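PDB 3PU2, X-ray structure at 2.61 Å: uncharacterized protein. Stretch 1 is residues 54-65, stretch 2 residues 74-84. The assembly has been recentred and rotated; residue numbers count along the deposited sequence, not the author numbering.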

# COMPACT_ATOMS: atom_id res chain seq x y z
N PHE A 54 -4.07 -7.46 -9.42
CA PHE A 54 -3.73 -6.05 -9.51
C PHE A 54 -3.52 -5.74 -10.99
O PHE A 54 -2.76 -6.43 -11.69
N GLU A 55 -4.24 -4.74 -11.47
CA GLU A 55 -4.17 -4.31 -12.86
C GLU A 55 -3.94 -2.81 -12.76
O GLU A 55 -4.88 -2.06 -12.50
N PRO A 56 -2.69 -2.34 -12.95
CA PRO A 56 -2.33 -0.92 -12.87
C PRO A 56 -2.58 -0.04 -14.09
O PRO A 56 -1.65 0.59 -14.60
N HIS A 57 -3.84 0.01 -14.52
CA HIS A 57 -4.27 0.82 -15.66
C HIS A 57 -5.70 1.25 -15.35
O HIS A 57 -6.43 0.50 -14.71
N LYS A 58 -6.11 2.44 -15.80
CA LYS A 58 -7.47 2.92 -15.52
C LYS A 58 -8.54 1.82 -15.62
O LYS A 58 -8.53 1.00 -16.56
N GLY A 59 -9.44 1.80 -14.64
CA GLY A 59 -10.52 0.83 -14.59
C GLY A 59 -10.10 -0.53 -14.05
O GLY A 59 -10.92 -1.42 -13.85
N GLY A 60 -8.80 -0.67 -13.80
CA GLY A 60 -8.28 -1.93 -13.30
C GLY A 60 -8.89 -2.42 -12.01
O GLY A 60 -9.37 -1.65 -11.18
N LEU A 61 -8.87 -3.74 -11.85
CA LEU A 61 -9.40 -4.38 -10.66
C LEU A 61 -8.28 -4.67 -9.68
O LEU A 61 -7.16 -4.97 -10.07
N ILE A 62 -8.60 -4.54 -8.40
CA ILE A 62 -7.67 -4.81 -7.32
C ILE A 62 -8.42 -5.74 -6.38
O ILE A 62 -9.49 -5.40 -5.88
N ARG A 63 -7.85 -6.92 -6.15
CA ARG A 63 -8.46 -7.89 -5.25
C ARG A 63 -7.33 -8.55 -4.46
O ARG A 63 -6.43 -9.14 -5.04
N GLN A 64 -7.37 -8.42 -3.13
CA GLN A 64 -6.34 -9.00 -2.26
C GLN A 64 -6.93 -9.79 -1.11
O GLN A 64 -7.91 -9.37 -0.49
N VAL A 65 -6.32 -10.95 -0.83
CA VAL A 65 -6.78 -11.79 0.27
C VAL A 65 -5.64 -12.38 1.08
O VAL A 65 -4.73 -12.99 0.55
N ARG A 74 -9.12 -12.28 5.19
CA ARG A 74 -9.30 -10.86 5.31
C ARG A 74 -8.94 -10.34 3.92
O ARG A 74 -7.87 -10.65 3.38
N GLY A 75 -9.84 -9.57 3.33
CA GLY A 75 -9.54 -9.08 2.00
C GLY A 75 -10.05 -7.70 1.68
O GLY A 75 -10.78 -7.07 2.45
N LEU A 76 -9.66 -7.23 0.50
CA LEU A 76 -10.08 -5.93 0.05
C LEU A 76 -10.23 -5.90 -1.47
O LEU A 76 -9.63 -6.69 -2.18
N THR A 77 -11.06 -4.99 -1.93
CA THR A 77 -11.31 -4.81 -3.34
C THR A 77 -11.14 -3.33 -3.57
O THR A 77 -11.25 -2.53 -2.64
N GLY A 78 -10.86 -2.97 -4.81
CA GLY A 78 -10.68 -1.57 -5.14
C GLY A 78 -10.61 -1.47 -6.64
O GLY A 78 -10.61 -2.48 -7.35
N ARG A 79 -10.55 -0.24 -7.13
CA ARG A 79 -10.49 -0.01 -8.55
C ARG A 79 -9.37 0.99 -8.81
O ARG A 79 -9.19 1.93 -8.04
N VAL A 80 -8.59 0.77 -9.86
CA VAL A 80 -7.57 1.74 -10.20
C VAL A 80 -8.28 2.92 -10.88
O VAL A 80 -8.99 2.72 -11.87
N ILE A 81 -8.11 4.14 -10.36
CA ILE A 81 -8.74 5.35 -10.92
C ILE A 81 -7.88 5.96 -12.01
O ILE A 81 -8.38 6.49 -12.99
N LEU A 82 -6.56 5.91 -11.81
CA LEU A 82 -5.64 6.43 -12.81
C LEU A 82 -4.24 5.89 -12.54
O LEU A 82 -3.88 5.62 -11.40
N ALA A 83 -3.45 5.74 -13.61
CA ALA A 83 -2.10 5.20 -13.49
C ALA A 83 -1.09 5.77 -14.48
O ALA A 83 -1.18 5.54 -15.70
N GLU A 84 -0.12 6.49 -13.94
CA GLU A 84 0.94 7.11 -14.73
C GLU A 84 2.31 6.48 -14.39
O GLU A 84 3.12 7.08 -13.68

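Strand 61-65 runs antiparallel to strand 74-84. Along the paired residues the side chains alternate between two faces of the sheet. Leu61, Arg63, Val65, Thr77 and Arg79 lie on one face. Ile62, Gln64 and Leu76 lie on the other.

The apolar contacts centre on Ile62. Its chi1 is m and its chi2 is t. Ile62 CG2 meets Leu76 CD1 at 3.8 Å, and Ile62 CD1 meets Val80 CG2 at 4.2 Å. Leu76 is p at both chi angles, and its end comes nearer the other strand than its CA-to-CB bond suggests. Leu76 CD1 also lies 3.5 Å from Gln64 OE1, a contact of a methyl with a polar atom. On the other face, Leu61 CD1 is 3.9 Å from Thr77 CG2. Leu61 has chi1 t and Thr77 has chi1 m.

Val80 and Ala83 point toward the loop before strand 61-65. Val80, with chi1 t, also packs against backbone: its CG2 lies 3.0 Å from Glu55 O. Ala83 CB sits 3.3 Å from Pro56 O. Gly60 leaves room here, since a CB on it would clash with Glu55 O. Lys58, with chi1 t, points sideways, its CG 3.6 Å from Ile81 O.

Polar side-chain contacts across the pair are few. Arg63 NH1 donates a weak hydrogen bond to Leu76 O at 3.5 Å, near the guanidinium plane. Leu76 O also accepts from Gln64 N at 3.0 Å. The end of Arg79 comes nearer the other stretch than its CA-to-CB bond suggests; its chi1, at -148°, is between wells. Its CD is 3.0 Å from Gly60 O, its NH1 is 3.3 Å from Leu61 CB, and Gly59 O lies over one face of its guanidinium. None of these Arg79 contacts is a hydrogen bond.

Two side-chain hydrogen bonds form within stretch 1. Leu61 N donates to Glu55 OE1 at 2.6 Å, and His57 ND1 donates to Lys58 O at 3.2 Å.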

# COMPACT_ATOMS: atom_id res chain seq x y z
CB PHE A 54 -2.46 -5.76 -8.71
CG PHE A 54 -2.36 -4.36 -8.18
CD1 PHE A 54 -2.77 -4.06 -6.89
CD2 PHE A 54 -1.82 -3.34 -8.95
CE1 PHE A 54 -2.63 -2.77 -6.37
CE2 PHE A 54 -1.67 -2.05 -8.44
CZ PHE A 54 -2.08 -1.76 -7.14
CB GLU A 55 -5.50 -4.63 -13.53
CG GLU A 55 -6.07 -6.00 -13.14
CD GLU A 55 -7.44 -6.31 -13.74
OE1 GLU A 55 -8.33 -5.44 -13.70
OE2 GLU A 55 -7.64 -7.44 -14.24
CB PRO A 56 -0.85 -0.97 -12.49
CG PRO A 56 -0.39 -2.10 -13.31
CD PRO A 56 -1.49 -3.16 -13.14
CB HIS A 57 -4.21 0.02 -16.96
CG HIS A 57 -4.96 -1.28 -16.93
ND1 HIS A 57 -6.31 -1.36 -16.66
CD2 HIS A 57 -4.55 -2.55 -17.17
CE1 HIS A 57 -6.70 -2.62 -16.74
NE2 HIS A 57 -5.65 -3.36 -17.05
CB LYS A 58 -7.83 4.09 -16.45
CG LYS A 58 -9.12 4.81 -16.04
CD LYS A 58 -9.47 5.98 -16.96
CE LYS A 58 -8.47 7.13 -16.86
NZ LYS A 58 -8.83 8.25 -17.78
CB LEU A 61 -10.12 -5.69 -11.02
CG LEU A 61 -10.63 -6.56 -9.86
CD1 LEU A 61 -11.38 -5.71 -8.84
CD2 LEU A 61 -11.53 -7.66 -10.41
CB ILE A 62 -7.31 -3.53 -6.53
CG1 ILE A 62 -6.27 -2.71 -7.29
CG2 ILE A 62 -6.77 -3.90 -5.17
CD1 ILE A 62 -5.96 -1.40 -6.62
CB ARG A 63 -9.24 -8.93 -6.07
CG ARG A 63 -9.87 -10.06 -5.26
CD ARG A 63 -10.63 -9.53 -4.05
NE ARG A 63 -11.20 -10.62 -3.25
CZ ARG A 63 -11.79 -10.45 -2.06
NH1 ARG A 63 -11.89 -9.24 -1.52
NH2 ARG A 63 -12.28 -11.50 -1.42
CB GLN A 64 -5.43 -7.88 -1.72
CG GLN A 64 -4.81 -7.05 -2.83
CD GLN A 64 -3.91 -5.92 -2.34
OE1 GLN A 64 -4.35 -5.02 -1.63
NE2 GLN A 64 -2.64 -5.96 -2.74
CB VAL A 65 -7.67 -12.99 -0.22
CG1 VAL A 65 -8.17 -13.82 1.00
CG2 VAL A 65 -8.88 -12.47 -1.04
CB ARG A 74 -8.36 -10.31 6.40
CG ARG A 74 -7.92 -8.87 6.23
CD ARG A 74 -7.26 -8.36 7.50
NE ARG A 74 -6.07 -9.10 7.89
CZ ARG A 74 -5.51 -9.02 9.10
NH1 ARG A 74 -6.04 -8.23 10.02
NH2 ARG A 74 -4.41 -9.71 9.38
CB LEU A 76 -9.07 -4.87 0.53
CG LEU A 76 -7.67 -4.85 -0.07
CD1 LEU A 76 -7.72 -4.26 -1.47
CD2 LEU A 76 -6.76 -4.02 0.82
CB THR A 77 -12.75 -5.18 -3.71
OG1 THR A 77 -13.18 -6.28 -2.90
CG2 THR A 77 -12.82 -5.59 -5.17
CB ARG A 79 -11.83 0.60 -8.99
CG ARG A 79 -12.28 0.23 -10.39
CD ARG A 79 -12.31 -1.27 -10.57
NE ARG A 79 -13.55 -1.73 -11.19
CZ ARG A 79 -13.72 -2.94 -11.70
NH1 ARG A 79 -12.73 -3.82 -11.68
NH2 ARG A 79 -14.89 -3.28 -12.24
CB VAL A 80 -6.55 1.16 -11.17
CG1 VAL A 80 -5.52 2.19 -11.52
CG2 VAL A 80 -5.89 -0.04 -10.55
CB ILE A 81 -8.93 6.43 -9.86
CG1 ILE A 81 -9.67 5.88 -8.65
CG2 ILE A 81 -9.73 7.56 -10.43
CD1 ILE A 81 -10.95 5.14 -8.98
CB LEU A 82 -5.64 7.96 -12.80
CG LEU A 82 -4.65 8.79 -11.98
CD1 LEU A 82 -3.23 8.40 -12.31
CD2 LEU A 82 -4.87 10.28 -12.31
CB ALA A 83 -2.14 3.67 -13.61
CB GLU A 84 0.97 8.61 -14.42
CG GLU A 84 -0.34 9.32 -14.70
CD GLU A 84 -0.45 10.67 -14.00
OE1 GLU A 84 0.58 11.35 -13.85
OE2 GLU A 84 -1.57 11.04 -13.61